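Long-range contact in pyridoxine 4-oxidase (Mesorhizobium loti, PDB 4HA6), which catalyses the FAD-dependent oxidation of pyridoxine to pyridoxal, with molecular oxygen as the electron acceptor, as a member of the GMC oxidoreductase family: residues R217-K222 with E232-Q237. Sequence-based numbering, arbitrary orientation.
With FAD (flavin-adenine dinucleotide), chain B.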
loop_
_atom_site.group_PDB
_atom_site.type_symbol
_atom_site.label_atom_id
_atom_site.label_comp_id
_atom_site.label_asym_id
_atom_site.label_seq_id
_atom_site.Cartn_x
_atom_site.Cartn_y
_atom_site.Cartn_z
ATOM N N ARG A 217 1.643 -14.562 -17.063
ATOM C CA ARG A 217 2.431 -14.609 -15.834
ATOM C C ARG A 217 3.897 -14.919 -16.082
ATOM O O ARG A 217 4.225 -15.956 -16.675
ATOM C CB ARG A 217 1.896 -15.694 -14.913
ATOM C CG ARG A 217 0.815 -15.234 -13.983
ATOM C CD ARG A 217 0.250 -16.402 -13.214
ATOM N NE ARG A 217 -1.188 -16.255 -13.038
ATOM C CZ ARG A 217 -1.818 -16.458 -11.892
ATOM N NH1 ARG A 217 -1.129 -16.824 -10.820
ATOM N NH2 ARG A 217 -3.133 -16.300 -11.821
ATOM N N VAL A 218 4.783 -14.042 -15.612
ATOM C CA VAL A 218 6.220 -14.324 -15.682
ATOM C C VAL A 218 6.555 -15.330 -14.583
ATOM O O VAL A 218 6.325 -15.057 -13.393
ATOM C CB VAL A 218 7.076 -13.058 -15.508
ATOM C CG1 VAL A 218 8.553 -13.414 -15.531
ATOM C CG2 VAL A 218 6.763 -12.057 -16.612
ATOM N N ARG A 219 7.094 -16.484 -14.978
ATOM C CA ARG A 219 7.317 -17.596 -14.046
ATOM C C ARG A 219 8.747 -17.631 -13.537
ATOM O O ARG A 219 8.980 -17.920 -12.363
ATOM C CB ARG A 219 6.949 -18.950 -14.704
ATOM C CG ARG A 219 7.279 -20.190 -13.866
ATOM C CD ARG A 219 6.513 -21.445 -14.313
ATOM N NE ARG A 219 6.909 -21.895 -15.645
ATOM C CZ ARG A 219 6.265 -22.832 -16.347
ATOM N NH1 ARG A 219 5.183 -23.422 -15.845
ATOM N NH2 ARG A 219 6.696 -23.182 -17.559
ATOM N N ARG A 220 9.700 -17.367 -14.435
ATOM C CA ARG A 220 11.118 -17.376 -14.092
ATOM C C ARG A 220 11.870 -16.341 -14.917
ATOM O O ARG A 220 11.502 -16.064 -16.072
ATOM C CB ARG A 220 11.733 -18.761 -14.380
ATOM C CG ARG A 220 11.179 -19.919 -13.549
ATOM C CD ARG A 220 11.842 -21.269 -13.902
ATOM N NE ARG A 220 11.198 -21.957 -15.025
ATOM C CZ ARG A 220 11.014 -23.276 -15.092
ATOM N NH1 ARG A 220 11.415 -24.059 -14.099
ATOM N NH2 ARG A 220 10.423 -23.813 -16.150
ATOM N N LEU A 221 12.934 -15.786 -14.333
ATOM C CA LEU A 221 13.897 -14.977 -15.070
ATOM C C LEU A 221 15.076 -15.893 -15.331
ATOM O O LEU A 221 15.535 -16.592 -14.419
ATOM C CB LEU A 221 14.384 -13.792 -14.236
ATOM C CG LEU A 221 13.283 -12.933 -13.632
ATOM C CD1 LEU A 221 13.855 -11.950 -12.633
ATOM C CD2 LEU A 221 12.544 -12.219 -14.749
ATOM N N LYS A 222 15.576 -15.891 -16.562
ATOM C CA LYS A 222 16.691 -16.756 -16.911
ATOM C C LYS A 222 17.991 -15.962 -16.983
ATOM O O LYS A 222 18.049 -14.863 -17.558
ATOM C CB LYS A 222 16.402 -17.500 -18.213
ATOM C CG LYS A 222 15.213 -18.450 -18.104
ATOM C CD LYS A 222 15.022 -19.278 -19.385
ATOM C CE LYS A 222 14.008 -20.407 -19.189
ATOM N NZ LYS A 222 13.893 -21.266 -20.414
ATOM N N GLU A 232 10.636 -16.272 -18.843
ATOM C CA GLU A 232 9.682 -17.304 -19.235
ATOM C C GLU A 232 8.297 -16.800 -18.894
ATOM O O GLU A 232 7.998 -16.506 -17.723
ATOM C CB GLU A 232 9.962 -18.620 -18.497
ATOM C CG GLU A 232 8.971 -19.731 -18.821
ATOM C CD GLU A 232 9.137 -20.950 -17.921
ATOM O OE1 GLU A 232 9.368 -20.769 -16.706
ATOM O OE2 GLU A 232 9.033 -22.088 -18.433
ATOM N N VAL A 233 7.453 -16.679 -19.910
ATOM C CA VAL A 233 6.106 -16.161 -19.701
ATOM C C VAL A 233 5.068 -17.251 -19.933
ATOM O O VAL A 233 5.111 -17.959 -20.938
ATOM C CB VAL A 233 5.826 -14.952 -20.589
ATOM C CG1 VAL A 233 4.424 -14.417 -20.320
ATOM C CG2 VAL A 233 6.863 -13.879 -20.318
ATOM N N VAL A 234 4.154 -17.388 -18.983
ATOM C CA VAL A 234 3.124 -18.411 -19.024
ATOM C C VAL A 234 1.754 -17.767 -19.267
ATOM O O VAL A 234 1.271 -16.948 -18.466
ATOM C CB VAL A 234 3.103 -19.203 -17.709
ATOM C CG1 VAL A 234 2.001 -20.240 -17.739
ATOM C CG2 VAL A 234 4.477 -19.865 -17.462
ATOM N N GLY A 235 1.131 -18.123 -20.385
ATOM C CA GLY A 235 -0.169 -17.573 -20.724
ATOM C C GLY A 235 -1.250 -18.636 -20.781
ATOM O O GLY A 235 -1.000 -19.809 -20.488
ATOM N N ARG A 236 -2.448 -18.211 -21.172
ATOM C CA ARG A 236 -3.595 -19.111 -21.286
ATOM C C ARG A 236 -3.325 -20.271 -22.240
ATOM O O ARG A 236 -3.955 -21.325 -22.141
ATOM C CB ARG A 236 -4.835 -18.345 -21.758
ATOM C CG ARG A 236 -5.586 -17.612 -20.658
ATOM C CD ARG A 236 -6.892 -17.016 -21.179
ATOM N NE ARG A 236 -6.666 -15.959 -22.164
ATOM C CZ ARG A 236 -6.374 -14.701 -21.851
ATOM N NH1 ARG A 236 -6.262 -14.344 -20.579
ATOM N NH2 ARG A 236 -6.184 -13.800 -22.807
ATOM N N GLN A 237 -2.374 -20.072 -23.142
ATOM C CA GLN A 237 -2.058 -21.009 -24.215
ATOM C C GLN A 237 -0.930 -21.997 -23.906
ATOM O O GLN A 237 -0.895 -23.099 -24.458
ATOM C CB GLN A 237 -1.662 -20.194 -25.447
ATOM C CG GLN A 237 -1.769 -18.664 -25.253
ATOM C CD GLN A 237 -0.653 -18.057 -24.391
ATOM O OE1 GLN A 237 -0.624 -16.847 -24.160
ATOM N NE2 GLN A 237 0.261 -18.894 -23.919
HETATM P PA FAD B . 0.417 -3.756 -7.355
HETATM O O1A FAD B . -0.299 -2.447 -7.656
HETATM O O2A FAD B . -0.268 -4.768 -6.480
HETATM O O5B FAD B . 0.779 -4.431 -8.781
HETATM C C5B FAD B . 1.243 -5.767 -8.949
HETATM C C4B FAD B . 0.813 -6.164 -10.354
HETATM O O4B FAD B . 1.679 -7.155 -10.916
HETATM C C3B FAD B . -0.587 -6.762 -10.343
HETATM O O3B FAD B . -1.302 -6.151 -11.431
HETATM C C2B FAD B . -0.375 -8.255 -10.582
HETATM O O2B FAD B . -1.485 -8.841 -11.285
HETATM C C1B FAD B . 0.914 -8.276 -11.400
HETATM N N9A FAD B . 1.756 -9.497 -11.230
HETATM C C8A FAD B . 2.055 -10.121 -10.070
HETATM N N7A FAD B . 2.869 -11.187 -10.300
HETATM C C5A FAD B . 3.110 -11.257 -11.631
HETATM C C6A FAD B . 3.892 -12.139 -12.537
HETATM N N6A FAD B . 4.613 -13.197 -12.047
HETATM N N1A FAD B . 3.870 -11.852 -13.870
HETATM C C2A FAD B . 3.176 -10.806 -14.364
HETATM N N3A FAD B . 2.451 -9.970 -13.586
HETATM C C4A FAD B . 2.377 -10.136 -12.235
HETATM N N1 FAD B . -2.956 2.512 -0.735
HETATM C C2 FAD B . -3.187 3.819 -0.511
HETATM O O2 FAD B . -2.216 4.607 -0.527
HETATM N N3 FAD B . -4.416 4.301 -0.243
HETATM C C4 FAD B . -5.503 3.512 -0.202
HETATM O O4 FAD B . -6.643 3.977 0.063
HETATM C C4X FAD B . -5.328 2.061 -0.439
HETATM N N5 FAD B . -6.362 1.196 -0.399
HETATM C C5X FAD B . -6.175 -0.126 -0.640
HETATM C C6 FAD B . -7.252 -1.010 -0.606
HETATM C C7 FAD B . -7.062 -2.365 -0.861
HETATM C C7M FAD B . -8.240 -3.307 -0.823
HETATM C C8 FAD B . -5.699 -2.876 -1.173
HETATM C C8M FAD B . -5.496 -4.343 -1.441
HETATM C C9 FAD B . -4.614 -2.001 -1.213
HETATM C C9A FAD B . -4.813 -0.646 -0.948
HETATM N N10 FAD B . -3.726 0.245 -0.980
HETATM C C10 FAD B . -3.955 1.605 -0.726
HETATM C "C1'" FAD B . -2.374 -0.248 -1.269
HETATM C "C2'" FAD B . -1.902 0.101 -2.671
HETATM O "O2'" FAD B . -2.939 -0.179 -3.625
HETATM C "C3'" FAD B . -0.667 -0.758 -2.951
HETATM O "O3'" FAD B . 0.264 -0.578 -1.871
HETATM C "C4'" FAD B . -0.016 -0.386 -4.271
HETATM O "O4'" FAD B . -1.003 -0.521 -5.309
HETATM C "C5'" FAD B . 1.207 -1.263 -4.560
HETATM O "O5'" FAD B . 1.498 -1.175 -5.953
HETATM P P FAD B . 2.639 -2.104 -6.583
HETATM O O1P FAD B . 3.043 -1.586 -7.957
HETATM O O2P FAD B . 3.712 -2.359 -5.544
HETATM O O3P FAD B . 1.876 -3.506 -6.739
#
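Val-234 CG2 sits over the centre of one face of the Arg-219 guanidinium, 3.6 Å from CZ, while the carboxylate of Glu-232 lies at the NE/NH2 edge of the same group. Arg-219 NE reaches Glu-232 OE1 at 2.9 Å and Arg-219 NH2 reaches Glu-232 OE2 at 2.7 Å. Both bonds keep to the guanidinium plane but meet the oxygens from above the carboxylate, the two planes standing 60° apart. A bend at chi3 (66°) in the otherwise extended Arg-219 chain turns its NE edge onto the acid. In the conformer given, one of two, Arg-220 also grips the acid side-on, in a flatter pairing with planes 17° apart: its NE lies 2.8 Å from Glu-232 OE1, in a bent bond, and its NH2 3.2 Å from Glu-232 OE2, both on the syn side. The two NE atoms approach OE1 from opposite faces of the carboxylate; with the two NH2 groups on OE2, each oxygen of the extended Glu-232 side chain then takes two donors, and two guanidinium groups would probably keep it ionised. Consecutive arginines share this face because a classic beta bulge at Arg-219 and Arg-220, opposite Glu-232, interrupts the alternation of the hairpin 217-224/227-235. The Glu-232 carbonyl accepts from Arg-219 N, and Glu-232 N donates to Arg-220 O. Beyond the bulge Arg-217 and Val-234 form a hydrogen-bonded antiparallel pair, Arg-217 N to Val-234 O being 2.8 Å. The other face carries the buried, non-hydrogen-bonded pair Val-218 and Val-233, whose CG2 methyls touch; Leu-259 of helix 252-262 packs against Val-218. The outer edge of strand 217-224 serves the cofactor: Val-218 N donates to adenine N1A of FAD at 2.9 Å, and adenine N6A returns a bond to Val-218 O at 2.9 Å.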